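Local coordinates for oxalate--CoA ligase (Arabidopsis thaliana, PDB 5IE2), which belongs to the ANL superfamily of AMP-binding enzymes and binds adenosine-5'-triphosphate in its ligand pocket, at residues A[29-34]-A[131-136]; A[434-439]-A[468-473]. All coordinates share one frame; numbering follows the deposited sequence.

Interaction 1: A[29-34]-A[131-136]; sequences FNLTHA and ATLLDA
Phe29 and Leu133 meet in a CH-pi contact at the periphery of the large N-terminal part of this AMP-binding (ANL) fold, where the edge strand 29-32 of a mixed sheet comes near the end of strand 127-132, a member of a different sheet. The two side chains run past one another in opposite directions, and the branched end of the leucine lies over the ring. Leu133 CD2 sits 4.0 Å from the centroid of the Phe29 ring and only 8° off its normal, squarely over the middle of one face. Leu133 reaches this place with CG anti to its backbone N (chi1 -171°), and a flat aromatic surface suits the methyl that it presents there.

The same ring also comes close to the backbone of the loop that follows the strand. Leu133 O is 3.6 Å from Phe29 CZ but tilted out of the ring plane, on the side of Leu133 CD2. Leu134 O, by contrast, lies in the plane, at the edge, where the slightly positive aromatic hydrogens can meet a carbonyl oxygen favourably. Phenylalanine thus serves two kinds of neighbour, hydrocarbon over its face and carbonyl at its edge. Val67 of helix 67-78 touches Phe29, Leu31 and Leu133, making the apolar cluster a joint between two sheets and a helix. No hydrogen bond spans the two segments; the backbone N of Leu133 is instead bonded to the carboxylate of Glu68. Buried Leu31 adds a looser contact, its CD2 lying 4.4 Å from Leu133 CD2.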
ATOM      1  N   PHE A  29      -3.577 -17.571 -16.838  1.00 21.40           N
ATOM      2  CA  PHE A  29      -2.377 -18.271 -16.324  1.00 17.50           C
ATOM      3  C   PHE A  29      -2.605 -18.872 -14.954  1.00 17.81           C
ATOM      4  O   PHE A  29      -3.350 -18.294 -14.177  1.00 16.32           O
ATOM      5  CB  PHE A  29      -1.175 -17.296 -16.199  1.00 26.45           C
ATOM      6  CG  PHE A  29      -0.582 -16.851 -17.521  1.00 27.88           C
ATOM      7  CD1 PHE A  29      -0.130 -17.783 -18.439  1.00 31.51           C
ATOM      8  CD2 PHE A  29      -0.463 -15.526 -17.816  1.00 28.21           C
ATOM      9  CE1 PHE A  29       0.446 -17.376 -19.663  1.00 31.98           C
ATOM     10  CE2 PHE A  29       0.130 -15.103 -19.042  1.00 31.10           C
ATOM     11  CZ  PHE A  29       0.578 -16.047 -19.945  1.00 31.19           C
ATOM     12  N   ASN A  30      -1.940 -19.989 -14.629  1.00 16.29           N
ATOM     13  CA  ASN A  30      -1.997 -20.530 -13.259  1.00 16.03           C
ATOM     14  C   ASN A  30      -0.627 -21.130 -12.987  1.00 20.51           C
ATOM     15  O   ASN A  30      -0.344 -22.243 -13.422  1.00 25.76           O
ATOM     16  CB  ASN A  30      -3.084 -21.619 -13.057  1.00 19.49           C
ATOM     17  CG  ASN A  30      -4.487 -21.063 -13.141  1.00 19.53           C
ATOM     18  OD1 ASN A  30      -5.046 -20.633 -12.136  1.00 18.70           O
ATOM     19  ND2 ASN A  30      -5.057 -21.038 -14.349  1.00 21.40           N
ATOM     20  N   LEU A  31       0.242 -20.389 -12.316  1.00 16.97           N
ATOM     21  CA  LEU A  31       1.614 -20.853 -12.083  1.00 14.10           C
ATOM     22  C   LEU A  31       1.711 -21.471 -10.704  1.00 15.95           C
ATOM     23  O   LEU A  31       1.201 -20.901  -9.756  1.00 14.04           O
ATOM     24  CB  LEU A  31       2.605 -19.690 -12.173  1.00 15.34           C
ATOM     25  CG  LEU A  31       2.977 -19.166 -13.582  1.00 18.04           C
ATOM     26  CD1 LEU A  31       1.786 -18.752 -14.381  1.00 20.55           C
ATOM     27  CD2 LEU A  31       3.905 -17.954 -13.400  1.00 18.60           C
ATOM     28  N   THR A  32       2.388 -22.608 -10.587  1.00 13.54           N
ATOM     29  CA  THR A  32       2.739 -23.142  -9.262  1.00 13.26           C
ATOM     30  C   THR A  32       3.978 -22.429  -8.654  1.00 13.17           C
ATOM     31  O   THR A  32       4.671 -21.697  -9.339  1.00 13.99           O
ATOM     32  CB  THR A  32       3.082 -24.629  -9.326  1.00 15.40           C
ATOM     33  OG1 THR A  32       4.239 -24.773 -10.158  1.00 16.47           O
ATOM     34  CG2 THR A  32       1.919 -25.460  -9.879  1.00 18.01           C
ATOM     35  N   HIS A  33       4.245 -22.674  -7.379  1.00 14.86           N
ATOM     36  CA  HIS A  33       5.442 -22.100  -6.754  1.00 14.50           C
ATOM     37  C   HIS A  33       6.713 -22.597  -7.426  1.00 14.49           C
ATOM     38  O   HIS A  33       7.628 -21.812  -7.619  1.00 14.44           O
ATOM     39  CB  HIS A  33       5.449 -22.406  -5.233  1.00 13.83           C
ATOM     40  CG  HIS A  33       4.544 -21.470  -4.473  1.00 17.76           C
ATOM     41  ND1 HIS A  33       4.954 -20.212  -4.096  1.00 17.59           N
ATOM     42  CD2 HIS A  33       3.240 -21.569  -4.107  1.00 16.84           C
ATOM     43  CE1 HIS A  33       3.948 -19.578  -3.518  1.00 17.58           C
ATOM     44  NE2 HIS A  33       2.907 -20.387  -3.481  1.00 15.54           N
ATOM     45  N   ALA A  34       6.805 -23.880  -7.792  1.00 14.57           N
ATOM     46  CA  ALA A  34       8.040 -24.324  -8.438  1.00 13.81           C
ATOM     47  C   ALA A  34       8.232 -23.699  -9.815  1.00 14.70           C
ATOM     48  O   ALA A  34       9.354 -23.334 -10.223  1.00 15.53           O
ATOM     49  CB  ALA A  34       8.118 -25.912  -8.554  1.00 12.85           C
ATOM     50  N   ALA A 131       9.492  -7.696 -21.624  1.00 17.51           N
ATOM     51  CA  ALA A 131       9.311  -9.010 -21.002  1.00 17.82           C
ATOM     52  C   ALA A 131       7.949  -9.588 -21.350  1.00 19.40           C
ATOM     53  O   ALA A 131       6.913  -8.910 -21.186  1.00 18.63           O
ATOM     54  CB  ALA A 131       9.486  -8.876 -19.436  1.00 16.46           C
ATOM     55  N   THR A 132       7.921 -10.860 -21.788  1.00 16.71           N
ATOM     56  CA  THR A 132       6.669 -11.512 -22.173  1.00 18.49           C
ATOM     57  C   THR A 132       6.614 -12.980 -21.747  1.00 18.38           C
ATOM     58  O   THR A 132       7.546 -13.711 -22.025  1.00 20.95           O
ATOM     59  CB  THR A 132       6.448 -11.517 -23.702  1.00 22.84           C
ATOM     60  OG1 THR A 132       6.724 -10.219 -24.210  1.00 28.24           O
ATOM     61  CG2 THR A 132       5.019 -11.898 -24.002  1.00 20.80           C
ATOM     62  N   LEU A 133       5.553 -13.391 -21.068  1.00 18.05           N
ATOM     63  CA  LEU A 133       5.328 -14.809 -20.746  1.00 17.04           C
ATOM     64  C   LEU A 133       4.399 -15.419 -21.761  1.00 21.59           C
ATOM     65  O   LEU A 133       3.286 -14.932 -21.957  1.00 22.15           O
ATOM     66  CB  LEU A 133       4.727 -14.990 -19.351  1.00 17.81           C
ATOM     67  CG  LEU A 133       4.659 -16.454 -18.843  1.00 19.62           C
ATOM     68  CD1 LEU A 133       6.049 -17.033 -18.596  1.00 20.63           C
ATOM     69  CD2 LEU A 133       3.840 -16.531 -17.514  1.00 18.48           C
ATOM     70  N   LEU A 134       4.826 -16.506 -22.394  1.00 20.62           N
ATOM     71  CA  LEU A 134       4.039 -17.061 -23.490  1.00 25.35           C
ATOM     72  C   LEU A 134       3.116 -18.212 -23.083  1.00 31.80           C
ATOM     73  O   LEU A 134       1.877 -18.104 -23.170  1.00 37.35           O
ATOM     74  CB  LEU A 134       4.988 -17.503 -24.605  1.00 25.52           C
ATOM     75  CG  LEU A 134       5.619 -16.299 -25.308  1.00 29.86           C
ATOM     76  CD1 LEU A 134       6.609 -16.766 -26.341  1.00 32.37           C
ATOM     77  CD2 LEU A 134       4.537 -15.444 -25.949  1.00 30.79           C
ATOM     78  N   ASP A 135       3.706 -19.339 -22.745  1.00 31.06           N
ATOM     79  CA  ASP A 135       2.949 -20.542 -22.426  1.00 31.49           C
ATOM     80  C   ASP A 135       3.775 -21.298 -21.400  1.00 28.35           C
ATOM     81  O   ASP A 135       4.913 -20.922 -21.112  1.00 28.76           O
ATOM     82  CB  ASP A 135       2.714 -21.403 -23.660  1.00 35.58           C
ATOM     83  CG  ASP A 135       4.016 -21.875 -24.299  1.00 40.77           C
ATOM     84  OD1 ASP A 135       4.499 -21.186 -25.210  1.00 44.59           O
ATOM     85  OD2 ASP A 135       4.589 -22.918 -23.903  1.00 42.28           O
ATOM     86  N   ALA A 136       3.217 -22.371 -20.872  1.00 23.60           N
ATOM     87  CA  ALA A 136       3.874 -23.085 -19.772  1.00 24.34           C
ATOM     88  C   ALA A 136       5.066 -23.928 -20.199  1.00 25.16           C
ATOM     89  O   ALA A 136       5.713 -24.583 -19.364  1.00 27.40           O
ATOM     90  CB  ALA A 136       2.837 -23.964 -19.061  1.00 27.39           C
TER

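Interaction 2: A[434-439]-A[468-473]; sequences PDVSQG and EDIKAF
Val436 with Ile470 and Pro434 with Phe473 form two isolated apolar touches that carry the whole contact, with no hydrogen bond between the segments. They lie in the small C-terminal domain of the AMP-binding (ANL) family, where helix 467-477 packs near strand 436-446 of a three-stranded mixed sheet. Val436 CG2 is 3.7 Å from Ile470 CD1; the side chains cross at about a right angle, and these terminal methyls do the touching. In Ile470, CG1 is anti to the carbonyl carbon (chi1 -65°), and the longer branch carries CD1 out from the helix to the valine. Compact apolar side chains suit this buried spot; Val465, Leu430 and Val487 also touch Ile470.

Toward the outer side, Pro434 CD comes within 4.2 Å of Phe473 CE1, the pyrrolidine set obliquely to the aromatic ring. The proline offers a compact hydrocarbon surface where the chain approaches the strand, and His433 meets Phe473 edge-to-face.

Farther along, the chain turns a corner at Ser437, and Ser437 and Gln438 both face Ile458 in a classic beta bulge. Gln438 OE1 accepts a hydrogen bond from Gly439 N at 3.0 Å, on a lone pair in the carbonyl plane. This small contact probably draws on dispersion and the exclusion of water from hydrocarbon, while Asp435 and Asp469 lie to its side, their OD2 atoms 6.3 Å apart.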
ATOM      1  N   PRO A 434     -26.763   9.879   6.194  1.00 33.49           N
ATOM      2  CA  PRO A 434     -27.480   8.946   5.299  1.00 34.47           C
ATOM      3  C   PRO A 434     -27.260   9.217   3.823  1.00 35.78           C
ATOM      4  O   PRO A 434     -27.255   8.262   3.026  1.00 35.83           O
ATOM      5  CB  PRO A 434     -28.960   9.183   5.647  1.00 36.88           C
ATOM      6  CG  PRO A 434     -28.956   9.719   7.020  1.00 38.22           C
ATOM      7  CD  PRO A 434     -27.637  10.458   7.227  1.00 35.21           C
ATOM      8  N   ASP A 435     -27.041  10.484   3.453  1.00 36.30           N
ATOM      9  CA  ASP A 435     -26.939  10.849   2.038  1.00 37.77           C
ATOM     10  C   ASP A 435     -25.532  11.139   1.562  1.00 36.79           C
ATOM     11  O   ASP A 435     -25.357  11.674   0.477  1.00 37.41           O
ATOM     12  CB  ASP A 435     -27.808  12.079   1.732  1.00 40.30           C
ATOM     13  CG  ASP A 435     -29.261  11.849   2.038  1.00 43.91           C
ATOM     14  OD1 ASP A 435     -29.743  10.717   1.869  1.00 45.84           O
ATOM     15  OD2 ASP A 435     -29.938  12.809   2.458  1.00 47.38           O
ATOM     16  N   VAL A 436     -24.522  10.815   2.370  1.00 35.67           N
ATOM     17  CA  VAL A 436     -23.139  11.066   1.973  1.00 33.38           C
ATOM     18  C   VAL A 436     -22.489   9.776   1.468  1.00 33.54           C
ATOM     19  O   VAL A 436     -22.487   8.742   2.148  1.00 32.27           O
ATOM     20  CB  VAL A 436     -22.294  11.655   3.151  1.00 30.59           C
ATOM     21  CG1 VAL A 436     -20.856  11.700   2.778  1.00 29.53           C
ATOM     22  CG2 VAL A 436     -22.794  13.058   3.532  1.00 30.32           C
ATOM     23  N   SER A 437     -21.977   9.820   0.250  1.00 34.17           N
ATOM     24  CA  SER A 437     -21.288   8.666  -0.306  1.00 35.07           C
ATOM     25  C   SER A 437     -19.798   8.815  -0.057  1.00 31.99           C
ATOM     26  O   SER A 437     -19.088   7.813   0.172  1.00 33.51           O
ATOM     27  CB  SER A 437     -21.565   8.518  -1.792  1.00 41.08           C
ATOM     28  OG  SER A 437     -20.499   9.084  -2.514  1.00 45.35           O
ATOM     29  N   GLN A 438     -19.300  10.045  -0.139  1.00 28.35           N
ATOM     30  CA  GLN A 438     -17.899  10.260   0.190  1.00 29.12           C
ATOM     31  C   GLN A 438     -17.694  11.591   0.910  1.00 30.40           C
ATOM     32  O   GLN A 438     -18.462  12.520   0.720  1.00 28.84           O
ATOM     33  CB  GLN A 438     -17.011  10.194  -1.063  1.00 30.53           C
ATOM     34  CG  GLN A 438     -15.508  10.310  -0.757  1.00 31.35           C
ATOM     35  CD  GLN A 438     -14.953   9.155   0.135  1.00 39.71           C
ATOM     36  OE1 GLN A 438     -15.090   9.168   1.379  1.00 35.83           O
ATOM     37  NE2 GLN A 438     -14.292   8.166  -0.516  1.00 38.78           N
ATOM     38  N   GLY A 439     -16.681  11.702   1.760  1.00 30.55           N
ATOM     39  CA  GLY A 439     -16.476  12.985   2.456  1.00 31.27           C
ATOM     40  C   GLY A 439     -15.044  13.202   2.916  1.00 33.74           C
ATOM     41  O   GLY A 439     -14.362  12.220   3.252  1.00 34.15           O
ATOM     42  N   GLU A 468     -26.249  23.188   4.896  1.00 45.38           N
ATOM     43  CA  GLU A 468     -26.903  23.340   6.178  1.00 47.09           C
ATOM     44  C   GLU A 468     -27.327  22.014   6.785  1.00 42.53           C
ATOM     45  O   GLU A 468     -27.197  21.855   7.990  1.00 40.87           O
ATOM     46  CB  GLU A 468     -28.112  24.270   6.054  1.00 54.49           C
ATOM     47  CG  GLU A 468     -27.672  25.714   5.886  1.00 61.39           C
ATOM     48  CD  GLU A 468     -26.745  26.179   7.012  1.00 67.30           C
ATOM     49  OE1 GLU A 468     -27.050  25.916   8.212  1.00 69.73           O
ATOM     50  OE2 GLU A 468     -25.681  26.778   6.682  1.00 68.46           O
ATOM     51  N   ASP A 469     -27.765  21.063   5.959  1.00 39.66           N
ATOM     52  CA  ASP A 469     -28.065  19.716   6.415  1.00 42.79           C
ATOM     53  C   ASP A 469     -26.803  19.085   7.023  1.00 37.08           C
ATOM     54  O   ASP A 469     -26.852  18.537   8.121  1.00 38.21           O
ATOM     55  CB  ASP A 469     -28.541  18.804   5.280  1.00 49.10           C
ATOM     56  CG  ASP A 469     -29.918  19.173   4.753  1.00 56.97           C
ATOM     57  OD1 ASP A 469     -30.801  19.566   5.555  1.00 61.60           O
ATOM     58  OD2 ASP A 469     -30.121  19.022   3.521  1.00 61.09           O
ATOM     59  N   ILE A 470     -25.697  19.185   6.296  1.00 31.68           N
ATOM     60  CA  ILE A 470     -24.427  18.558   6.735  1.00 32.90           C
ATOM     61  C   ILE A 470     -23.962  19.169   8.033  1.00 31.70           C
ATOM     62  O   ILE A 470     -23.576  18.474   8.975  1.00 32.95           O
ATOM     63  CB  ILE A 470     -23.315  18.719   5.694  1.00 35.18           C
ATOM     64  CG1 ILE A 470     -23.669  17.965   4.410  1.00 37.60           C
ATOM     65  CG2 ILE A 470     -21.974  18.166   6.250  1.00 33.30           C
ATOM     66  CD1 ILE A 470     -23.878  16.458   4.612  1.00 38.93           C
ATOM     67  N   LYS A 471     -23.999  20.489   8.087  1.00 30.37           N
ATOM     68  CA  LYS A 471     -23.579  21.168   9.279  1.00 33.82           C
ATOM     69  C   LYS A 471     -24.469  20.796  10.463  1.00 34.81           C
ATOM     70  O   LYS A 471     -23.955  20.537  11.537  1.00 33.77           O
ATOM     71  CB  LYS A 471     -23.552  22.685   9.056  1.00 35.22           C
ATOM     72  CG  LYS A 471     -22.356  23.125   8.196  1.00 34.89           C
ATOM     73  CD  LYS A 471     -22.313  24.652   8.018  1.00 39.90           C
ATOM     74  CE  LYS A 471     -21.741  25.342   9.233  1.00 42.32           C
ATOM     75  NZ  LYS A 471     -21.528  26.819   9.022  1.00 43.51           N
ATOM     76  N   ALA A 472     -25.790  20.773  10.284  1.00 34.00           N
ATOM     77  CA  ALA A 472     -26.690  20.426  11.383  1.00 35.05           C
ATOM     78  C   ALA A 472     -26.419  19.007  11.926  1.00 33.58           C
ATOM     79  O   ALA A 472     -26.383  18.748  13.176  1.00 35.93           O
ATOM     80  CB  ALA A 472     -28.166  20.552  10.912  1.00 36.42           C
ATOM     81  N   PHE A 473     -26.218  18.099  10.975  1.00 30.59           N
ATOM     82  CA  PHE A 473     -25.919  16.722  11.312  1.00 30.13           C
ATOM     83  C   PHE A 473     -24.597  16.650  12.115  1.00 29.27           C
ATOM     84  O   PHE A 473     -24.505  15.982  13.148  1.00 29.53           O
ATOM     85  CB  PHE A 473     -25.846  15.888  10.038  1.00 30.09           C
ATOM     86  CG  PHE A 473     -25.526  14.439  10.281  1.00 30.93           C
ATOM     87  CD1 PHE A 473     -26.539  13.522  10.574  1.00 32.85           C
ATOM     88  CD2 PHE A 473     -24.206  13.994  10.231  1.00 28.03           C
ATOM     89  CE1 PHE A 473     -26.225  12.162  10.780  1.00 32.12           C
ATOM     90  CE2 PHE A 473     -23.895  12.689  10.468  1.00 28.69           C
ATOM     91  CZ  PHE A 473     -24.896  11.757  10.730  1.00 30.33           C
TER

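From the N terminus, the chain first passes through 29-34 and returns to it at 131-136, so interaction 1 closes a loop with 96 residues between its segments and joins the edge strand of one sheet to the loop after an inner strand of another, in the large N-terminal part. Much later, 434-439 meets 468-473 after 28 mostly strand residues, and interaction 2 closes a shorter loop that packs helix 467-477 against the start of strand 436-446 in the C-terminal domain. The loops neither nest nor cross: the first is finished before the second begins. Their centres are about 49 Å apart, on opposite sides of the chain's centre.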